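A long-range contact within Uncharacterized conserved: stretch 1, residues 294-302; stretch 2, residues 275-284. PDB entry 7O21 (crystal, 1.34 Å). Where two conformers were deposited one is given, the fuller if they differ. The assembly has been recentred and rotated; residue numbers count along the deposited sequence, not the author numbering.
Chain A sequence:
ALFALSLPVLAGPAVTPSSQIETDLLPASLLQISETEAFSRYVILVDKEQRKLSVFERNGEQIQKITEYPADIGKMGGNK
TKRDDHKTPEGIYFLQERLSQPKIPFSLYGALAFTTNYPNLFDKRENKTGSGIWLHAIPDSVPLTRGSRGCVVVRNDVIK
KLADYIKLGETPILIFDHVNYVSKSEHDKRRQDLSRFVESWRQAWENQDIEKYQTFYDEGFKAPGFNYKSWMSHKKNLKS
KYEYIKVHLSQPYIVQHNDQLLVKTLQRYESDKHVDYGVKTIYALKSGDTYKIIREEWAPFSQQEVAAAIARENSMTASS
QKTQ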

# COMPACT_ATOMS: atom_id res chain seq x y z
N ILE A 294 -15.64 -11.29 3.64
CA ILE A 294 -14.44 -11.98 3.18
C ILE A 294 -13.16 -11.35 3.73
O ILE A 294 -12.12 -12.01 3.79
CB ILE A 294 -14.38 -12.07 1.64
CG1 ILE A 294 -14.44 -10.68 1.01
CG2 ILE A 294 -15.52 -12.94 1.15
CD1 ILE A 294 -13.87 -10.67 -0.41
N ARG A 295 -13.20 -10.07 4.08
CA ARG A 295 -12.02 -9.39 4.61
C ARG A 295 -12.51 -8.30 5.55
O ARG A 295 -13.57 -7.71 5.34
CB ARG A 295 -11.19 -8.72 3.51
CG ARG A 295 -10.81 -9.57 2.29
CD ARG A 295 -9.63 -10.50 2.61
NE ARG A 295 -9.18 -11.26 1.43
CZ ARG A 295 -9.59 -12.48 1.11
NH1 ARG A 295 -9.11 -13.07 0.03
NH2 ARG A 295 -10.50 -13.12 1.85
N GLU A 296 -11.76 -8.05 6.62
CA GLU A 296 -12.11 -7.00 7.58
C GLU A 296 -10.81 -6.36 8.05
O GLU A 296 -9.93 -7.05 8.57
CB GLU A 296 -12.88 -7.61 8.76
CG GLU A 296 -13.35 -6.58 9.80
CD GLU A 296 -14.33 -7.15 10.79
OE1 GLU A 296 -14.92 -8.21 10.49
OE2 GLU A 296 -14.53 -6.56 11.87
N GLU A 297 -10.70 -5.04 7.86
CA GLU A 297 -9.49 -4.29 8.17
C GLU A 297 -9.75 -3.28 9.27
O GLU A 297 -10.87 -2.77 9.42
CB GLU A 297 -8.97 -3.55 6.94
CG GLU A 297 -8.55 -4.44 5.77
CD GLU A 297 -8.07 -3.65 4.56
OE1 GLU A 297 -8.68 -2.62 4.20
OE2 GLU A 297 -7.05 -4.07 3.96
N TRP A 298 -8.71 -2.99 10.05
CA TRP A 298 -8.79 -1.97 11.09
C TRP A 298 -7.46 -1.23 11.10
O TRP A 298 -6.39 -1.85 11.07
CB TRP A 298 -9.06 -2.61 12.47
CG TRP A 298 -9.23 -1.63 13.62
CD1 TRP A 298 -10.41 -1.12 14.10
CD2 TRP A 298 -8.20 -1.10 14.47
NE1 TRP A 298 -10.17 -0.29 15.17
CE2 TRP A 298 -8.82 -0.25 15.40
CE3 TRP A 298 -6.80 -1.23 14.50
CZ2 TRP A 298 -8.09 0.45 16.38
CZ3 TRP A 298 -6.09 -0.54 15.47
CH2 TRP A 298 -6.74 0.29 16.39
N ALA A 299 -7.54 0.11 11.10
CA ALA A 299 -6.35 0.94 11.24
C ALA A 299 -6.59 1.94 12.36
O ALA A 299 -7.69 2.50 12.47
CB ALA A 299 -6.08 1.69 9.93
N PRO A 300 -5.61 2.17 13.23
CA PRO A 300 -5.85 3.06 14.38
C PRO A 300 -6.12 4.48 13.93
O PRO A 300 -5.62 4.95 12.90
CB PRO A 300 -4.54 2.97 15.18
CG PRO A 300 -3.52 2.59 14.18
CD PRO A 300 -4.21 1.73 13.15
N PHE A 301 -6.95 5.17 14.71
CA PHE A 301 -7.32 6.55 14.43
C PHE A 301 -6.98 7.42 15.64
O PHE A 301 -7.31 7.08 16.77
CB PHE A 301 -8.82 6.68 14.18
CG PHE A 301 -9.31 8.10 14.19
CD1 PHE A 301 -9.31 8.86 13.02
CD2 PHE A 301 -9.78 8.68 15.35
CE1 PHE A 301 -9.75 10.17 13.03
CE2 PHE A 301 -10.22 9.99 15.37
CZ PHE A 301 -10.21 10.73 14.20
N SER A 302 -6.37 8.58 15.38
CA SER A 302 -6.20 9.53 16.47
C SER A 302 -6.20 10.95 15.91
O SER A 302 -5.62 11.22 14.85
CB SER A 302 -4.92 9.28 17.27
OG SER A 302 -4.70 10.30 18.23
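Stretch 2 (275-284) VDYGVKTIYA

The indole of Trp298 takes up the room left by a glycine in the neighbouring strand: diagonally across from it is Gly278, whose CA comes within 3.4 Å of Trp298 NE1. A CB built there in ideal geometry would fall 2.2 Å from Trp298 CE2 and 2.7 Å from Ala299 O, so glycine's lack of a side chain is what lets the ring settle. A water bridges the two strands, accepting from Trp298 NE1 at 2.9 Å and lying 2.7 Å from Asp276 OD1.

Stretch 2 is extended throughout, a β-strand running antiparallel to stretch 1, with 142° between their N-to-C directions. The register pairs Arg295 with Tyr283, Glu297 with Thr281 and Ala299 with Val279 as hydrogen-bonded pairs. Thus Tyr283 N donates to Arg295 O (3.0 Å), while Glu297 N reaches Thr281 O at 2.9 Å and Thr281 N returns to Glu297 O at 3.1 Å. At the third pair, Val279 N lies 2.7 Å from Ala299 O, and Ala299 N 3.0 Å from Val279 O. Pro300 has no amide hydrogen to give, but it sits opposite Gly278 in a non-hydrogen-bonded position, where none is needed for bonding to stretch 2; beyond it Phe301 N resumes the pattern, bonding to Tyr277 O at 3.0 Å.

Side chains alternate between the faces. On the one carrying Glu296, Trp298, Lys280 and Ile282, the long, flexible Lys280 turns back diagonally, with chi2 to chi4 all p, and its NZ forms a salt bridge with Glu296 OE2 at 2.8 Å. On the way its CE passes the edge of the Trp298 ring, 4.0 Å from Trp298 CB. The other face holds Tyr283, whose ring is long enough to bring OH within 3.1 Å of Glu297 OE1, and whose CD1 packs 3.8 Å from Arg295 CB.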

# COMPACT_ATOMS: atom_id res chain seq x y z
N VAL A 275 -10.24 1.18 25.50
CA VAL A 275 -11.07 1.78 24.46
C VAL A 275 -10.13 2.10 23.31
O VAL A 275 -9.02 2.60 23.51
CB VAL A 275 -11.74 3.08 24.96
CG1 VAL A 275 -12.49 3.76 23.81
CG2 VAL A 275 -12.67 2.79 26.12
N ASP A 276 -10.57 1.79 22.09
CA ASP A 276 -9.82 2.23 20.93
C ASP A 276 -10.75 2.73 19.83
O ASP A 276 -11.92 2.34 19.76
CB ASP A 276 -8.81 1.19 20.40
CG ASP A 276 -9.46 -0.12 20.04
OD1 ASP A 276 -10.29 -0.15 19.11
OD2 ASP A 276 -9.13 -1.14 20.67
N TYR A 277 -10.22 3.63 19.01
CA TYR A 277 -10.89 4.16 17.84
C TYR A 277 -10.07 3.79 16.62
O TYR A 277 -8.84 3.85 16.65
CB TYR A 277 -11.02 5.70 17.91
CG TYR A 277 -11.82 6.20 19.09
CD1 TYR A 277 -11.26 6.27 20.35
CD2 TYR A 277 -13.15 6.59 18.94
CE1 TYR A 277 -11.98 6.72 21.43
CE2 TYR A 277 -13.88 7.05 20.02
CZ TYR A 277 -13.29 7.11 21.27
OH TYR A 277 -14.00 7.56 22.36
N GLY A 278 -10.73 3.40 15.54
CA GLY A 278 -9.98 3.05 14.35
C GLY A 278 -10.89 3.02 13.15
O GLY A 278 -12.12 3.04 13.28
N VAL A 279 -10.27 2.98 11.99
CA VAL A 279 -10.99 2.94 10.73
C VAL A 279 -11.28 1.47 10.42
O VAL A 279 -10.35 0.67 10.29
CB VAL A 279 -10.17 3.59 9.62
CG1 VAL A 279 -10.91 3.49 8.29
CG2 VAL A 279 -9.90 5.06 9.97
N LYS A 280 -12.55 1.13 10.30
CA LYS A 280 -12.99 -0.25 10.06
C LYS A 280 -13.53 -0.33 8.63
O LYS A 280 -14.46 0.40 8.26
CB LYS A 280 -14.08 -0.61 11.06
CG LYS A 280 -14.78 -1.96 10.85
CD LYS A 280 -13.86 -3.15 10.55
CE LYS A 280 -12.91 -3.49 11.72
NZ LYS A 280 -13.61 -4.16 12.85
N THR A 281 -12.91 -1.17 7.81
CA THR A 281 -13.39 -1.42 6.46
C THR A 281 -13.76 -2.89 6.33
O THR A 281 -12.95 -3.76 6.64
CB THR A 281 -12.33 -1.09 5.42
OG1 THR A 281 -11.80 0.21 5.69
CG2 THR A 281 -12.94 -1.10 4.05
N ILE A 282 -14.99 -3.14 5.88
CA ILE A 282 -15.54 -4.48 5.71
C ILE A 282 -15.73 -4.73 4.22
O ILE A 282 -16.32 -3.89 3.52
CB ILE A 282 -16.88 -4.59 6.44
CG1 ILE A 282 -16.71 -4.20 7.92
CG2 ILE A 282 -17.49 -5.97 6.27
CD1 ILE A 282 -18.02 -3.91 8.63
N TYR A 283 -15.22 -5.85 3.73
CA TYR A 283 -15.39 -6.28 2.35
C TYR A 283 -16.24 -7.54 2.39
O TYR A 283 -15.90 -8.50 3.08
CB TYR A 283 -14.03 -6.65 1.75
CG TYR A 283 -13.01 -5.53 1.69
CD1 TYR A 283 -12.33 -5.13 2.83
CD2 TYR A 283 -12.73 -4.90 0.49
CE1 TYR A 283 -11.39 -4.12 2.78
CE2 TYR A 283 -11.79 -3.87 0.44
CZ TYR A 283 -11.13 -3.49 1.58
OH TYR A 283 -10.19 -2.49 1.52
N ALA A 284 -17.35 -7.53 1.65
CA ALA A 284 -18.27 -8.67 1.66
C ALA A 284 -18.70 -9.00 0.24
O ALA A 284 -18.60 -8.17 -0.67
CB ALA A 284 -19.49 -8.43 2.56
O HOH W 1 -12.03 0.53 17.17